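Endonuclease/exonuclease/phosphatase (Leptotrichia buccalis C-1013-b, PDB 3TEB) probably hydrolyses phosphate ester bonds, perhaps in nucleic acids, as a magnesium-binding member of the DNase I-like endonuclease/exonuclease/phosphatase family. Local coordinates at residues K238-K243 and E261-F266; S168-L173 and F232-L237; F109-A114 and Q159-R164. All blocks are in the same frame, centred on the assembly; numbering follows the deposited sequence.

Contact 1 (K238-K243 and E261-F266)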
loop_
_atom_site.group_PDB
_atom_site.type_symbol
_atom_site.label_atom_id
_atom_site.label_comp_id
_atom_site.label_asym_id
_atom_site.label_seq_id
_atom_site.Cartn_x
_atom_site.Cartn_y
_atom_site.Cartn_z
ATOM N N LYS A 238 10.405 4.714 -16.289
ATOM C CA LYS A 238 11.676 4.017 -16.354
ATOM C C LYS A 238 11.863 3.287 -15.028
ATOM O O LYS A 238 12.218 3.893 -14.011
ATOM C CB LYS A 238 12.813 5.005 -16.658
ATOM C CG LYS A 238 14.224 4.429 -16.597
ATOM C CD LYS A 238 14.383 3.145 -17.406
ATOM C CE LYS A 238 15.656 2.434 -16.998
ATOM N NZ LYS A 238 16.861 3.032 -17.636
ATOM N N VAL A 239 11.588 1.984 -15.058
ATOM C CA VAL A 239 11.555 1.146 -13.854
ATOM C C VAL A 239 12.755 0.200 -13.861
ATOM O O VAL A 239 12.773 -0.798 -14.584
ATOM C CB VAL A 239 10.232 0.331 -13.750
ATOM C CG1 VAL A 239 10.150 -0.391 -12.426
ATOM C CG2 VAL A 239 9.021 1.225 -13.940
ATOM N N LYS A 240 13.753 0.524 -13.050
ATOM C CA LYS A 240 14.999 -0.219 -13.039
ATOM C C LYS A 240 14.872 -1.644 -12.464
ATOM O O LYS A 240 15.543 -2.570 -12.950
ATOM C CB LYS A 240 16.095 0.595 -12.335
ATOM C CG LYS A 240 17.489 -0.041 -12.397
ATOM C CD LYS A 240 18.573 0.955 -12.806
ATOM C CE LYS A 240 19.948 0.327 -12.656
ATOM N NZ LYS A 240 20.956 1.009 -13.517
ATOM N N GLU A 241 13.996 -1.813 -11.463
ATOM C CA GLU A 241 13.859 -3.070 -10.712
ATOM C C GLU A 241 12.512 -3.229 -9.994
ATOM O O GLU A 241 11.937 -2.257 -9.515
ATOM C CB GLU A 241 14.986 -3.168 -9.687
ATOM C CG GLU A 241 15.015 -4.478 -8.893
ATOM C CD GLU A 241 16.356 -4.736 -8.209
ATOM O OE1 GLU A 241 17.193 -3.803 -8.159
ATOM O OE2 GLU A 241 16.574 -5.875 -7.729
ATOM N N SER A 242 12.023 -4.461 -9.901
ATOM C CA SER A 242 10.834 -4.756 -9.104
ATOM C C SER A 242 10.959 -6.084 -8.368
ATOM O O SER A 242 10.635 -7.134 -8.918
ATOM C CB SER A 242 9.584 -4.772 -9.980
ATOM O OG SER A 242 8.464 -5.252 -9.252
ATOM N N LYS A 243 11.414 -6.041 -7.121
ATOM C CA LYS A 243 11.566 -7.267 -6.340
ATOM C C LYS A 243 10.463 -7.458 -5.302
ATOM O O LYS A 243 9.861 -6.491 -4.829
ATOM C CB LYS A 243 12.947 -7.333 -5.666
ATOM C CG LYS A 243 14.114 -7.442 -6.631
ATOM C CD LYS A 243 13.793 -8.365 -7.835
ATOM C CE LYS A 243 14.817 -8.265 -8.977
ATOM N NZ LYS A 243 16.017 -9.086 -8.700
ATOM N N GLU A 261 8.880 -4.048 -3.716
ATOM C CA GLU A 261 9.897 -3.055 -3.574
ATOM C C GLU A 261 10.349 -2.684 -4.991
ATOM O O GLU A 261 10.859 -3.523 -5.734
ATOM C CB GLU A 261 11.015 -3.676 -2.751
ATOM C CG GLU A 261 12.271 -2.863 -2.611
ATOM C CD GLU A 261 13.503 -3.726 -2.294
ATOM O OE1 GLU A 261 14.597 -3.133 -2.099
ATOM O OE2 GLU A 261 13.388 -4.983 -2.253
ATOM N N VAL A 262 10.148 -1.424 -5.365
ATOM C CA VAL A 262 10.334 -0.971 -6.744
ATOM C C VAL A 262 11.291 0.218 -6.800
ATOM O O VAL A 262 11.210 1.121 -5.961
ATOM C CB VAL A 262 8.959 -0.581 -7.366
ATOM C CG1 VAL A 262 9.125 0.235 -8.611
ATOM C CG2 VAL A 262 8.147 -1.816 -7.680
ATOM N N LYS A 263 12.192 0.215 -7.781
ATOM C CA LYS A 263 13.099 1.346 -8.002
ATOM C C LYS A 263 12.782 2.106 -9.311
ATOM O O LYS A 263 12.781 1.522 -10.392
ATOM C CB LYS A 263 14.559 0.875 -7.956
ATOM C CG LYS A 263 15.569 2.009 -7.827
ATOM C CD LYS A 263 16.994 1.518 -8.055
ATOM C CE LYS A 263 17.877 2.641 -8.607
ATOM N NZ LYS A 263 19.079 2.114 -9.341
ATOM N N ILE A 264 12.496 3.403 -9.196
ATOM C CA ILE A 264 12.144 4.247 -10.347
ATOM C C ILE A 264 13.152 5.374 -10.490
ATOM O O ILE A 264 13.556 5.970 -9.495
ATOM C CB ILE A 264 10.773 4.975 -10.174
ATOM C CG1 ILE A 264 9.755 4.168 -9.344
ATOM C CG2 ILE A 264 10.237 5.458 -11.540
ATOM C CD1 ILE A 264 8.811 3.296 -10.137
ATOM N N GLU A 265 13.541 5.700 -11.715
ATOM C CA GLU A 265 14.305 6.927 -11.889
ATOM C C GLU A 265 13.673 7.916 -12.857
ATOM O O GLU A 265 13.096 7.531 -13.878
ATOM C CB GLU A 265 15.792 6.662 -12.178
ATOM C CG GLU A 265 16.144 6.099 -13.545
ATOM C CD GLU A 265 17.535 5.471 -13.561
ATOM O OE1 GLU A 265 17.781 4.580 -12.697
ATOM O OE2 GLU A 265 18.363 5.862 -14.431
ATOM N N PHE A 266 13.765 9.192 -12.487
ATOM C CA PHE A 266 13.283 10.303 -13.309
ATOM C C PHE A 266 14.001 11.609 -12.959
ATOM O O PHE A 266 14.576 12.263 -13.832
ATOM C CB PHE A 266 11.756 10.486 -13.198
ATOM C CG PHE A 266 11.183 10.106 -11.863
ATOM C CD1 PHE A 266 11.565 10.768 -10.704
ATOM C CD2 PHE A 266 10.241 9.094 -11.772
ATOM C CE1 PHE A 266 11.028 10.410 -9.466
ATOM C CE2 PHE A 266 9.689 8.723 -10.531
ATOM C CZ PHE A 266 10.085 9.383 -9.377
#
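Glu241 O is met twice by the neighbouring strand: by the N-H of Lys263 at 3.0 Å between N and O, nearly straight at 167°, and by the CA-H of Val262, whose CA lies 3.4 Å from the oxygen. The antiparallel ladder joins strands 239-245 and 259-264 in one sheet of the DNase I-like sandwich, and Lys243 and Glu261 extend it with a reciprocal pair of backbone bonds. Toward Val239 the register slips by one residue, a beta bulge at Lys240, whose N makes only a weak bond to Lys263 O; Glu265 N to Lys238 O follows beyond it. Val239, Ser242, Val262 and Ile264 share one face; the first three pack on helix 199-202, Ile264 on Leu237. Val262 CG1, anti to the backbone N (chi1 164°), reaches Val239 CG1 at 4.0 Å, while its CG2 touches Ser242 OG. An alanine at Val262 would probably leave Val239 CG1 without this neighbour and open a gap beside Thr199 of the helix. The other face is charged. Lys240 and Lys263 run side by side, with their NZ atoms 4.7 Å apart; Lys243 NZ bridges Glu241 OE2 at 3.4 Å, and Glu261 pairs with Lys33. The two lysine charges probably repel, a cost that Glu265, with OE1 4.8 Å from Lys240 NZ, may partly offset: one face is buried and mostly apolar, the other carries charges.

Contact 2 (S168-L173 and F232-L237)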
loop_
_atom_site.group_PDB
_atom_site.type_symbol
_atom_site.label_atom_id
_atom_site.label_comp_id
_atom_site.label_asym_id
_atom_site.label_seq_id
_atom_site.Cartn_x
_atom_site.Cartn_y
_atom_site.Cartn_z
ATOM N N SER A 168 -2.586 16.797 -14.854
ATOM C CA SER A 168 -1.788 15.840 -15.595
ATOM C C SER A 168 -0.544 15.496 -14.792
ATOM O O SER A 168 0.579 15.608 -15.277
ATOM C CB SER A 168 -1.457 16.362 -16.991
ATOM O OG SER A 168 -1.082 17.712 -16.921
ATOM N N ASN A 169 -0.771 15.081 -13.550
ATOM C CA ASN A 169 0.298 14.662 -12.663
ATOM C C ASN A 169 0.585 13.188 -12.789
ATOM O O ASN A 169 -0.314 12.403 -13.098
ATOM C CB ASN A 169 -0.079 14.962 -11.221
ATOM C CG ASN A 169 0.387 16.307 -10.780
ATOM O OD1 ASN A 169 0.873 17.085 -11.588
ATOM N ND2 ASN A 169 0.253 16.597 -9.491
ATOM N N LEU A 170 1.835 12.815 -12.542
ATOM C CA LEU A 170 2.165 11.410 -12.402
ATOM C C LEU A 170 1.470 10.893 -11.157
ATOM O O LEU A 170 1.640 11.430 -10.055
ATOM C CB LEU A 170 3.674 11.198 -12.304
ATOM C CG LEU A 170 4.200 9.801 -11.978
ATOM C CD1 LEU A 170 3.788 8.795 -13.033
ATOM C CD2 LEU A 170 5.703 9.839 -11.852
ATOM N N LYS A 171 0.654 9.868 -11.355
ATOM C CA LYS A 171 -0.078 9.245 -10.270
ATOM C C LYS A 171 0.478 7.849 -10.096
ATOM O O LYS A 171 0.505 7.063 -11.051
ATOM C CB LYS A 171 -1.575 9.214 -10.581
ATOM C CG LYS A 171 -2.217 10.563 -10.432
ATOM C CD LYS A 171 -3.604 10.658 -11.020
ATOM C CE LYS A 171 -3.998 12.124 -11.015
ATOM N NZ LYS A 171 -5.443 12.368 -11.064
ATOM N N ILE A 172 0.976 7.559 -8.895
ATOM C CA ILE A 172 1.482 6.220 -8.570
ATOM C C ILE A 172 0.598 5.587 -7.510
ATOM O O ILE A 172 0.330 6.154 -6.449
ATOM C CB ILE A 172 2.977 6.215 -8.199
ATOM C CG1 ILE A 172 3.798 6.475 -9.458
ATOM C CG2 ILE A 172 3.375 4.881 -7.596
ATOM C CD1 ILE A 172 5.211 6.882 -9.196
ATOM N N LEU A 173 0.154 4.388 -7.827
ATOM C CA LEU A 173 -1.027 3.839 -7.224
ATOM C C LEU A 173 -0.692 2.438 -6.702
ATOM O O LEU A 173 -0.568 1.497 -7.469
ATOM C CB LEU A 173 -2.088 3.849 -8.312
ATOM C CG LEU A 173 -3.554 3.782 -7.992
ATOM C CD1 LEU A 173 -4.310 4.627 -8.975
ATOM C CD2 LEU A 173 -3.930 2.316 -8.101
ATOM N N PHE A 232 0.993 0.325 -9.691
ATOM C CA PHE A 232 0.563 0.819 -10.992
ATOM C C PHE A 232 0.960 2.272 -11.170
ATOM O O PHE A 232 1.259 2.978 -10.201
ATOM C CB PHE A 232 -0.959 0.709 -11.148
ATOM C CG PHE A 232 -1.477 -0.697 -11.136
ATOM C CD1 PHE A 232 -1.142 -1.589 -12.150
ATOM C CD2 PHE A 232 -2.321 -1.127 -10.123
ATOM C CE1 PHE A 232 -1.624 -2.899 -12.135
ATOM C CE2 PHE A 232 -2.812 -2.425 -10.104
ATOM C CZ PHE A 232 -2.460 -3.316 -11.111
ATOM N N SER A 233 0.920 2.719 -12.419
ATOM C CA SER A 233 1.317 4.054 -12.808
ATOM C C SER A 233 0.329 4.538 -13.868
ATOM O O SER A 233 -0.191 3.723 -14.631
ATOM C CB SER A 233 2.720 3.976 -13.400
ATOM O OG SER A 233 3.295 5.260 -13.535
ATOM N N ASN A 234 0.063 5.845 -13.923
ATOM C CA ASN A 234 -0.816 6.404 -14.960
ATOM C C ASN A 234 -0.047 6.813 -16.196
ATOM O O ASN A 234 -0.631 7.203 -17.200
ATOM C CB ASN A 234 -1.616 7.596 -14.436
ATOM C CG ASN A 234 -0.739 8.777 -14.064
ATOM O OD1 ASN A 234 0.427 8.616 -13.698
ATOM N ND2 ASN A 234 -1.307 9.973 -14.131
ATOM N N LYS A 235 1.274 6.740 -16.093
ATOM C CA LYS A 235 2.175 7.058 -17.182
ATOM C C LYS A 235 3.194 5.943 -17.264
ATOM O O LYS A 235 3.410 5.223 -16.293
ATOM C CB LYS A 235 2.923 8.365 -16.910
ATOM C CG LYS A 235 2.084 9.626 -16.710
ATOM C CD LYS A 235 3.001 10.832 -16.823
ATOM C CE LYS A 235 2.625 11.963 -15.893
ATOM N NZ LYS A 235 1.591 12.871 -16.441
ATOM N N GLU A 236 3.837 5.815 -18.423
ATOM C CA GLU A 236 4.937 4.872 -18.603
ATOM C C GLU A 236 6.175 5.406 -17.902
ATOM O O GLU A 236 6.468 6.591 -17.968
ATOM C CB GLU A 236 5.225 4.676 -20.083
ATOM C CG GLU A 236 5.546 3.246 -20.463
ATOM C CD GLU A 236 5.319 2.976 -21.948
ATOM O OE1 GLU A 236 4.639 3.795 -22.614
ATOM O OE2 GLU A 236 5.816 1.946 -22.455
ATOM N N LEU A 237 6.895 4.524 -17.224
ATOM C CA LEU A 237 8.016 4.933 -16.393
ATOM C C LEU A 237 9.275 4.158 -16.713
ATOM O O LEU A 237 9.225 3.086 -17.321
ATOM C CB LEU A 237 7.679 4.728 -14.914
ATOM C CG LEU A 237 6.668 5.672 -14.283
ATOM C CD1 LEU A 237 6.643 5.463 -12.796
ATOM C CD2 LEU A 237 7.029 7.110 -14.617
#
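Asn234 reaches across to Lys171 and Asn169 with every part of its side chain. CB sits 4.0 Å from Lys171 O, the carbonyl that accepts the Asn234 backbone N-H. A chi1 of 65° sets CG between the backbone N and the carbonyl carbon, 3.6 Å from Lys171 CB; the side chain crosses that of Lys171 at about a right angle. OD1 takes the Lys171 N-H at 2.7 Å between N and OD1, the donor standing above the plane of the amide. At the tip, ND2 donates to Asn169 O at 2.8 Å, in the planes of both groups. The side chain thus prolongs an antiparallel pairing of strands 170-174 and 225-233, in the second sheet of the DNase I-like alpha/beta sandwich, past the point where strand 225-233 ends; within that pairing Leu173 and Phe232 exchange two backbone bonds. Lys235 follows alongside: its CE rests on Leu170 CB, and NZ reaches Ser168 O at 3.1 Å from above that carbonyl's plane. Ser233 OG donates to Lys235 O, two residues on. Beyond it, Leu237 comes back to the strand, setting CD2 4.0 Å from Leu170 CD1 and CD1 against Ile172 CD1.

Contact 3 (F109-A114 and Q159-R164)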
loop_
_atom_site.group_PDB
_atom_site.type_symbol
_atom_site.label_atom_id
_atom_site.label_comp_id
_atom_site.label_asym_id
_atom_site.label_seq_id
_atom_site.Cartn_x
_atom_site.Cartn_y
_atom_site.Cartn_z
ATOM N N PHE A 109 -10.198 9.585 1.178
ATOM C CA PHE A 109 -11.534 9.518 0.578
ATOM C C PHE A 109 -11.917 8.088 0.238
ATOM O O PHE A 109 -11.046 7.223 0.130
ATOM C CB PHE A 109 -11.594 10.375 -0.692
ATOM C CG PHE A 109 -10.662 9.912 -1.766
ATOM C CD1 PHE A 109 -9.304 10.211 -1.704
ATOM C CD2 PHE A 109 -11.129 9.152 -2.820
ATOM C CE1 PHE A 109 -8.436 9.766 -2.679
ATOM C CE2 PHE A 109 -10.267 8.707 -3.792
ATOM C CZ PHE A 109 -8.917 9.013 -3.723
ATOM N N TYR A 110 -13.215 7.855 0.054
ATOM C CA TYR A 110 -13.719 6.551 -0.337
ATOM C C TYR A 110 -13.643 6.387 -1.826
ATOM O O TYR A 110 -14.147 7.220 -2.579
ATOM C CB TYR A 110 -15.163 6.348 0.126
ATOM C CG TYR A 110 -15.261 6.014 1.602
ATOM C CD1 TYR A 110 -14.912 4.755 2.068
ATOM C CD2 TYR A 110 -15.680 6.967 2.532
ATOM C CE1 TYR A 110 -14.987 4.457 3.413
ATOM C CE2 TYR A 110 -15.757 6.678 3.873
ATOM C CZ TYR A 110 -15.408 5.423 4.318
ATOM O OH TYR A 110 -15.470 5.110 5.663
ATOM N N CYS A 111 -13.009 5.309 -2.261
ATOM C CA CYS A 111 -13.028 4.957 -3.667
ATOM C C CYS A 111 -14.190 4.001 -3.990
ATOM O O CYS A 111 -14.380 3.598 -5.136
ATOM C CB CYS A 111 -11.696 4.337 -4.058
ATOM S SG CYS A 111 -11.523 2.647 -3.492
ATOM N N THR A 112 -14.971 3.637 -2.987
ATOM C CA THR A 112 -16.042 2.675 -3.187
ATOM C C THR A 112 -17.418 3.331 -3.104
ATOM O O THR A 112 -17.558 4.457 -2.618
ATOM C CB THR A 112 -15.934 1.548 -2.157
ATOM O OG1 THR A 112 -15.869 2.116 -0.845
ATOM C CG2 THR A 112 -14.675 0.758 -2.389
ATOM N N PHE A 113 -18.436 2.634 -3.592
ATOM C CA PHE A 113 -19.798 3.093 -3.406
ATOM C C PHE A 113 -20.187 3.042 -1.919
ATOM O O PHE A 113 -20.752 4.007 -1.386
ATOM C CB PHE A 113 -20.772 2.283 -4.256
ATOM C CG PHE A 113 -22.205 2.694 -4.086
ATOM C CD1 PHE A 113 -22.723 3.766 -4.805
ATOM C CD2 PHE A 113 -23.038 2.010 -3.195
ATOM C CE1 PHE A 113 -24.045 4.160 -4.647
ATOM C CE2 PHE A 113 -24.374 2.388 -3.025
ATOM C CZ PHE A 113 -24.879 3.467 -3.759
ATOM N N ALA A 114 -19.888 1.922 -1.261
ATOM C CA ALA A 114 -20.052 1.803 0.186
ATOM C C ALA A 114 -19.141 2.795 0.889
ATOM O O ALA A 114 -17.962 2.905 0.548
ATOM C CB ALA A 114 -19.713 0.411 0.634
ATOM N N GLN A 159 -11.583 4.344 -11.402
ATOM C CA GLN A 159 -11.919 5.631 -11.999
ATOM C C GLN A 159 -12.089 6.735 -10.932
ATOM O O GLN A 159 -11.601 7.851 -11.113
ATOM C CB GLN A 159 -13.157 5.523 -12.900
ATOM C CG GLN A 159 -12.907 4.902 -14.275
ATOM C CD GLN A 159 -11.765 5.580 -15.072
ATOM O OE1 GLN A 159 -10.874 4.901 -15.597
ATOM N NE2 GLN A 159 -11.799 6.917 -15.165
ATOM N N THR A 160 -12.752 6.428 -9.817
ATOM C CA THR A 160 -12.827 7.381 -8.711
ATOM C C THR A 160 -11.440 7.808 -8.218
ATOM O O THR A 160 -11.207 8.990 -8.004
ATOM C CB THR A 160 -13.641 6.832 -7.530
ATOM O OG1 THR A 160 -14.939 6.464 -7.985
ATOM C CG2 THR A 160 -13.783 7.868 -6.427
ATOM N N ILE A 161 -10.527 6.856 -8.028
ATOM C CA ILE A 161 -9.185 7.210 -7.580
ATOM C C ILE A 161 -8.555 8.157 -8.605
ATOM O O ILE A 161 -8.113 9.269 -8.267
ATOM C CB ILE A 161 -8.295 5.962 -7.343
ATOM C CG1 ILE A 161 -8.846 5.122 -6.185
ATOM C CG2 ILE A 161 -6.861 6.364 -7.034
ATOM C CD1 ILE A 161 -8.270 3.693 -6.094
ATOM N N LEU A 162 -8.565 7.727 -9.865
ATOM C CA LEU A 162 -7.896 8.468 -10.932
ATOM C C LEU A 162 -8.491 9.837 -11.181
ATOM O O LEU A 162 -7.781 10.731 -11.614
ATOM C CB LEU A 162 -7.834 7.659 -12.229
ATOM C CG LEU A 162 -6.891 6.455 -12.160
ATOM C CD1 LEU A 162 -7.103 5.539 -13.340
ATOM C CD2 LEU A 162 -5.434 6.871 -12.040
ATOM N N ASN A 163 -9.778 10.014 -10.888
ATOM C CA ASN A 163 -10.432 11.307 -11.093
ATOM C C ASN A 163 -10.491 12.229 -9.880
ATOM O O ASN A 163 -11.128 13.276 -9.954
ATOM C CB ASN A 163 -11.841 11.117 -11.649
ATOM C CG ASN A 163 -11.840 10.591 -13.065
ATOM O OD1 ASN A 163 -11.108 11.080 -13.928
ATOM N ND2 ASN A 163 -12.667 9.584 -13.313
ATOM N N ARG A 164 -9.834 11.860 -8.779
ATOM C CA ARG A 164 -9.924 12.630 -7.539
ATOM C C ARG A 164 -9.286 13.997 -7.692
ATOM O O ARG A 164 -9.867 14.995 -7.246
ATOM C CB ARG A 164 -9.302 11.868 -6.367
ATOM C CG ARG A 164 -9.395 12.554 -4.998
ATOM C CD ARG A 164 -10.772 12.477 -4.392
ATOM N NE ARG A 164 -10.839 13.330 -3.217
ATOM C CZ ARG A 164 -11.955 13.591 -2.548
ATOM N NH1 ARG A 164 -13.098 13.060 -2.946
ATOM N NH2 ARG A 164 -11.932 14.383 -1.485
HETATM O O HOH W 1 -16.665 4.295 -6.981
#
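Phe109 and Arg164 lie flat on one another, their side chains sliding past in opposite directions with ring and guanidinium planes only 4° apart. The pair joins strand 105-110 to the residues just after helix 154-162, the helix of a beta-alpha-beta crossover that links parallel strands 135-143 and 170-174 in the second sheet of the DNase I-like sandwich. The stack is strongly offset. Arg164 CD, rather than the charged group, stands over the middle of the ring, 3.6 Å from its centroid, a CH-pi contact only 8° off the ring normal. The guanidinium is displaced toward CB: NE still lies by CG and CD1, while its centre lies over Phe109 CB, which is 3.7 Å from Arg164 CZ, and the centres of the two flat groups are 4.7 Å apart. The bend at chi2 (75°) brings CD over the face, while CG and CB lie near the far rim at CZ. Asp107 holds Arg164 NE in a salt bridge, which probably helps fix how the guanidinium is turned. One helix atom, Ile161 CA, meets the ring at its edge, 4.2 Å from Phe109 CE2. Two residues on, Cys111 CB points at the helix and packs on Ile161 CG1 at 3.6 Å, with Ile161 CD1 a little farther off. Thr160 turns CG2 to Tyr110 O. Its hydroxyl is 4.1 Å from Cys111 O, and a water spans the interval, donating to Cys111 O at 3.0 Å and lying 2.9 Å from Thr160 OG1.

Contacts 2 and 3 belong to one sheet and its covering helix: Lys171 NZ probably bonds Leu162 O near the helix end, and Leu173 packs on Ile161 and Leu162. Contact 1 lies in the other sheet, its centre about 26 Å from that of contact 3, but it touches contact 2 through Ile264 CG2 and Leu237 CD1, where the chain passes from strand 225-233 to strand 239-245. All three are partly buried. Contacts 1 and 2 join antiparallel strands by backbone bonds, the first with a charged outer face, the second finished by side-chain amide and ammonium groups. Contact 3, strand against helix, has no direct hydrogen bond across it and relies on stacking, apolar contact and one water.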